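Local coordinates for protein cortical-lytic enzyme (Bacillus cereus, PDB 4S3J) that acts as an N-acetylglucosaminidase in spore cortex peptidoglycan degradation during germination, cleaving only partially degraded peptidoglycan and recognising muramic acid delta-lactam, at residues Glu220-Glu225 and Phe264-Tyr269; Glu228-Phe233 and Lys270-Ile275. All coordinates share one frame; numbering follows the deposited sequence.

Overall arrangement
Both contacts join the same two beta-alpha units of the glycoside hydrolase family 18 TIM barrel, strand 214-218 with helix 227-240 and strand 246-251 with helix 269-275. Interaction 1 pairs the loops that follow the two strands and includes the likely proton donor Glu220; it is partly buried and largely apolar, apart from a water between two backbones. Interaction 2 lies further along, where the two helices run side by side; it is buried, yet amide side chains carry much of it, again with a bridging water. The centres of interactions 1 and 2 are about 11 Å apart. Asp268 joins them: it caps helix 269-275, and Asp268 OD2 lies 3.3 Å from Asn231 ND2, a probable hydrogen bond.

Interaction 1 (Glu220-Glu225 and Phe264-Tyr269); sequences ESVAPE and FEAHDY
Phe264 to His267 forms a type I turn, closed by the bond from His267 N to Phe264 O at 3.0 Å. Within it, Glu265 is exposed; its CG stands anti to the carbonyl carbon, and the chain runs on extended, bringing Glu265 OE1 to Pro224 CB, 3.7 Å away. Ala266, buried, comes next and has the largest share of the contact. Its methyl points at Val222 and meets that side chain at both CB and CG1, with Ala266 CB to Val222 CG1 at 3.6 Å; Val222 presents CG1 by setting it anti to its own backbone N (chi1 176°). A water sits between the backbones beside this apolar touch, accepting from Ala266 N at 2.9 Å and lying 2.8 Å from Val222 O. These are loops at the C-terminal ends of neighbouring strands of a TIM barrel, the end where family 18 enzymes carry their active site, and Glu220 is the likely proton donor. His267 reaches back so that His267 CE1 lies obliquely 4.4 Å from Glu220 CG. Both ring nitrogens are engaged, NE2 with Phe219 O and ND1 with Val252 N, which fixes the ring beside the aliphatic stem of Glu220.

Interaction 2 (Glu228-Phe233 and Lys270-Ile275); sequences EAYNRF and KAQGQI
One face of the Arg232 guanidinium lies over Glu228 O and Ala229 CA of its own helix, both offset toward the rim of the group. The flat groups that helix 228-233 offers to helix 270-275 are the Asn231 carboxamide and the Tyr230 ring. In the amide plane, Asn231 ND2 donates to Glu228 OE1 at 3.2 Å in a nearly straight bond (170°), meeting the oxygen from above the carboxylate plane. The Ala271 methyl packs against this amide, with Ala271 CB 3.4 Å from Asn231 ND2. Asn231 OD1 accepts a hydrogen bond from a water at 2.8 Å, and the same water accepts from Gln272 NE2 at 3.0 Å, linking two amides whose planes stand 78° apart. Gln272, extended beyond CG, brings NE2 obliquely to the Tyr230 ring, with Gln272 NE2 3.5 Å from Tyr230 CE2, while its OE1 bonds to Thr249 OG1. One turn on, Ile275 CD1 touches Asn231 O at 3.6 Å. The segment axes are parallel within 3° and 10.0 Å apart, as for adjacent outer helices of a TIM barrel. Tyr230 and Gln272 turn inward to strand 246-251, helix 183-191 packs on Ala229, Tyr230 and Phe233, and Ile275 continues along helix 227-240 to Leu234 and Lys238.

Interaction 1 (Glu220-Glu225 and Phe264-Tyr269)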
# COMPACT_ATOMS: atom_id res chain seq x y z
N GLU A 220 2.51 9.23 -16.67
CA GLU A 220 3.41 10.09 -15.90
C GLU A 220 4.41 10.78 -16.84
O GLU A 220 4.57 10.37 -17.98
CB GLU A 220 4.14 9.28 -14.84
CG GLU A 220 3.18 8.65 -13.84
CD GLU A 220 3.87 7.85 -12.77
OE1 GLU A 220 4.91 8.30 -12.26
OE2 GLU A 220 3.37 6.74 -12.46
N SER A 221 5.05 11.83 -16.34
CA SER A 221 5.92 12.69 -17.16
C SER A 221 5.19 13.21 -18.37
O SER A 221 5.75 13.30 -19.47
CB SER A 221 7.18 11.93 -17.60
OG SER A 221 7.92 11.50 -16.49
N VAL A 222 3.92 13.54 -18.17
CA VAL A 222 3.12 14.18 -19.21
C VAL A 222 3.51 15.65 -19.29
O VAL A 222 3.67 16.31 -18.27
CB VAL A 222 1.62 14.01 -18.90
CG1 VAL A 222 0.74 14.76 -19.90
CG2 VAL A 222 1.25 12.54 -18.84
N ALA A 223 3.68 16.17 -20.50
CA ALA A 223 4.01 17.58 -20.68
C ALA A 223 2.95 18.50 -20.05
O ALA A 223 1.76 18.23 -20.17
CB ALA A 223 4.15 17.90 -22.16
N PRO A 224 3.37 19.61 -19.42
CA PRO A 224 2.40 20.56 -18.85
C PRO A 224 1.39 21.08 -19.87
O PRO A 224 0.25 21.39 -19.53
CB PRO A 224 3.27 21.71 -18.35
CG PRO A 224 4.64 21.22 -18.32
CD PRO A 224 4.76 20.05 -19.22
N GLU A 225 1.82 21.20 -21.13
CA GLU A 225 0.95 21.73 -22.17
C GLU A 225 -0.19 20.76 -22.51
O GLU A 225 -1.13 21.13 -23.20
CB GLU A 225 1.77 22.03 -23.43
CG GLU A 225 2.80 23.16 -23.26
CD GLU A 225 4.14 22.72 -22.69
OE1 GLU A 225 4.36 21.51 -22.46
OE2 GLU A 225 4.98 23.61 -22.45
N PHE A 264 4.42 18.76 -12.50
CA PHE A 264 3.20 18.32 -11.81
C PHE A 264 1.89 18.67 -12.52
O PHE A 264 0.85 18.06 -12.24
CB PHE A 264 3.06 18.97 -10.44
CG PHE A 264 4.07 18.54 -9.42
CD1 PHE A 264 3.87 17.40 -8.66
CD2 PHE A 264 5.18 19.32 -9.17
CE1 PHE A 264 4.78 17.03 -7.69
CE2 PHE A 264 6.09 18.96 -8.21
CZ PHE A 264 5.89 17.81 -7.47
N GLU A 265 1.93 19.71 -13.35
CA GLU A 265 0.71 20.37 -13.81
C GLU A 265 -0.25 19.42 -14.50
O GLU A 265 -1.45 19.56 -14.34
CB GLU A 265 1.03 21.51 -14.78
CG GLU A 265 1.88 22.62 -14.19
CD GLU A 265 2.06 23.78 -15.16
OE1 GLU A 265 1.26 23.88 -16.12
OE2 GLU A 265 2.99 24.59 -14.96
N ALA A 266 0.28 18.45 -15.23
CA ALA A 266 -0.57 17.60 -16.04
C ALA A 266 -1.44 16.67 -15.21
O ALA A 266 -2.36 16.06 -15.74
CB ALA A 266 0.27 16.78 -16.99
N HIS A 267 -1.16 16.55 -13.91
CA HIS A 267 -2.04 15.77 -13.02
C HIS A 267 -3.00 16.72 -12.30
O HIS A 267 -2.73 17.22 -11.21
CB HIS A 267 -1.23 14.94 -12.03
CG HIS A 267 -0.68 13.68 -12.62
ND1 HIS A 267 -0.14 12.66 -11.85
CD2 HIS A 267 -0.58 13.26 -13.90
CE1 HIS A 267 0.26 11.69 -12.63
NE2 HIS A 267 0.02 12.02 -13.89
N ASP A 268 -4.13 16.94 -12.95
CA ASP A 268 -5.12 17.92 -12.52
C ASP A 268 -6.10 17.26 -11.56
O ASP A 268 -7.05 16.60 -11.97
CB ASP A 268 -5.83 18.47 -13.76
CG ASP A 268 -6.71 19.69 -13.48
OD1 ASP A 268 -7.23 19.85 -12.35
OD2 ASP A 268 -6.88 20.51 -14.44
N TYR A 269 -5.84 17.43 -10.26
CA TYR A 269 -6.63 16.76 -9.23
C TYR A 269 -8.12 17.06 -9.38
O TYR A 269 -8.94 16.14 -9.42
CB TYR A 269 -6.16 17.19 -7.83
CG TYR A 269 -5.05 16.35 -7.19
CD1 TYR A 269 -3.88 16.03 -7.87
CD2 TYR A 269 -5.16 15.94 -5.87
CE1 TYR A 269 -2.87 15.29 -7.26
CE2 TYR A 269 -4.17 15.20 -5.26
CZ TYR A 269 -3.03 14.88 -5.94
OH TYR A 269 -2.04 14.15 -5.31
O HOH W 1 2.96 18.24 -16.33

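Interaction 2 (Glu228-Phe233 and Lys270-Ile275)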
# COMPACT_ATOMS: atom_id res chain seq x y z
N GLU A 228 -4.85 19.89 -20.16
CA GLU A 228 -6.25 19.87 -20.55
C GLU A 228 -6.54 18.79 -21.60
O GLU A 228 -7.64 18.23 -21.60
CB GLU A 228 -6.68 21.25 -21.05
CG GLU A 228 -8.13 21.30 -21.50
CD GLU A 228 -9.11 20.85 -20.42
OE1 GLU A 228 -8.84 21.03 -19.21
OE2 GLU A 228 -10.16 20.29 -20.81
N ALA A 229 -5.57 18.49 -22.47
CA ALA A 229 -5.73 17.39 -23.44
C ALA A 229 -5.87 16.04 -22.72
O ALA A 229 -6.59 15.15 -23.19
CB ALA A 229 -4.55 17.37 -24.43
N TYR A 230 -5.18 15.87 -21.60
CA TYR A 230 -5.33 14.66 -20.80
C TYR A 230 -6.74 14.62 -20.18
O TYR A 230 -7.41 13.59 -20.22
CB TYR A 230 -4.25 14.60 -19.70
CG TYR A 230 -4.13 13.28 -18.94
CD1 TYR A 230 -4.76 12.12 -19.37
CD2 TYR A 230 -3.37 13.21 -17.79
CE1 TYR A 230 -4.64 10.92 -18.67
CE2 TYR A 230 -3.25 12.01 -17.07
CZ TYR A 230 -3.88 10.88 -17.52
OH TYR A 230 -3.77 9.69 -16.84
N ASN A 231 -7.18 15.74 -19.63
CA ASN A 231 -8.55 15.83 -19.12
C ASN A 231 -9.57 15.47 -20.19
O ASN A 231 -10.49 14.70 -19.93
CB ASN A 231 -8.85 17.23 -18.56
CG ASN A 231 -8.01 17.58 -17.37
OD1 ASN A 231 -7.53 16.70 -16.66
ND2 ASN A 231 -7.85 18.88 -17.12
N ARG A 232 -9.40 16.00 -21.40
CA ARG A 232 -10.33 15.69 -22.49
C ARG A 232 -10.28 14.23 -22.87
O ARG A 232 -11.31 13.62 -23.15
CB ARG A 232 -10.05 16.53 -23.73
CG ARG A 232 -10.30 18.01 -23.61
CD ARG A 232 -10.39 18.62 -25.00
NE ARG A 232 -9.13 18.49 -25.72
CZ ARG A 232 -8.13 19.36 -25.66
NH1 ARG A 232 -8.25 20.46 -24.92
NH2 ARG A 232 -7.02 19.16 -26.36
N PHE A 233 -9.08 13.65 -22.90
CA PHE A 233 -8.98 12.22 -23.18
C PHE A 233 -9.75 11.42 -22.13
O PHE A 233 -10.49 10.50 -22.48
CB PHE A 233 -7.50 11.79 -23.20
CG PHE A 233 -7.31 10.30 -23.23
CD1 PHE A 233 -7.67 9.56 -24.34
CD2 PHE A 233 -6.75 9.64 -22.14
CE1 PHE A 233 -7.49 8.19 -24.37
CE2 PHE A 233 -6.56 8.27 -22.17
CZ PHE A 233 -6.93 7.55 -23.28
N LYS A 270 -8.47 18.34 -9.51
CA LYS A 270 -9.86 18.76 -9.56
C LYS A 270 -10.57 18.20 -10.79
O LYS A 270 -11.65 17.65 -10.70
CB LYS A 270 -9.96 20.29 -9.58
CG LYS A 270 -11.36 20.86 -9.38
CD LYS A 270 -11.31 22.38 -9.44
CE LYS A 270 -10.67 23.00 -8.22
NZ LYS A 270 -10.58 24.48 -8.36
N ALA A 271 -9.94 18.35 -11.95
CA ALA A 271 -10.54 17.87 -13.18
C ALA A 271 -10.70 16.36 -13.21
O ALA A 271 -11.75 15.85 -13.59
CB ALA A 271 -9.73 18.34 -14.39
N GLN A 272 -9.65 15.63 -12.84
CA GLN A 272 -9.73 14.18 -12.88
C GLN A 272 -10.77 13.68 -11.88
O GLN A 272 -11.54 12.77 -12.18
CB GLN A 272 -8.35 13.54 -12.61
CG GLN A 272 -7.33 13.81 -13.73
CD GLN A 272 -6.15 12.84 -13.73
OE1 GLN A 272 -6.22 11.76 -13.15
NE2 GLN A 272 -5.05 13.25 -14.35
N GLY A 273 -10.82 14.31 -10.71
CA GLY A 273 -11.76 13.91 -9.68
C GLY A 273 -13.22 14.00 -10.11
O GLY A 273 -14.10 13.30 -9.60
N GLN A 274 -13.47 14.90 -11.05
CA GLN A 274 -14.80 15.10 -11.59
C GLN A 274 -15.16 14.03 -12.64
O GLN A 274 -16.33 13.79 -12.92
CB GLN A 274 -14.90 16.51 -12.18
CG GLN A 274 -16.31 16.99 -12.40
CD GLN A 274 -16.38 18.48 -12.71
OE1 GLN A 274 -15.49 19.24 -12.32
NE2 GLN A 274 -17.43 18.89 -13.40
N ILE A 275 -14.14 13.45 -13.26
CA ILE A 275 -14.33 12.50 -14.35
C ILE A 275 -14.28 11.04 -13.91
O ILE A 275 -15.12 10.23 -14.30
CB ILE A 275 -13.27 12.71 -15.45
CG1 ILE A 275 -13.32 14.15 -15.98
CG2 ILE A 275 -13.47 11.72 -16.59
CD1 ILE A 275 -12.10 14.56 -16.76
O HOH W 2 -5.03 15.95 -15.59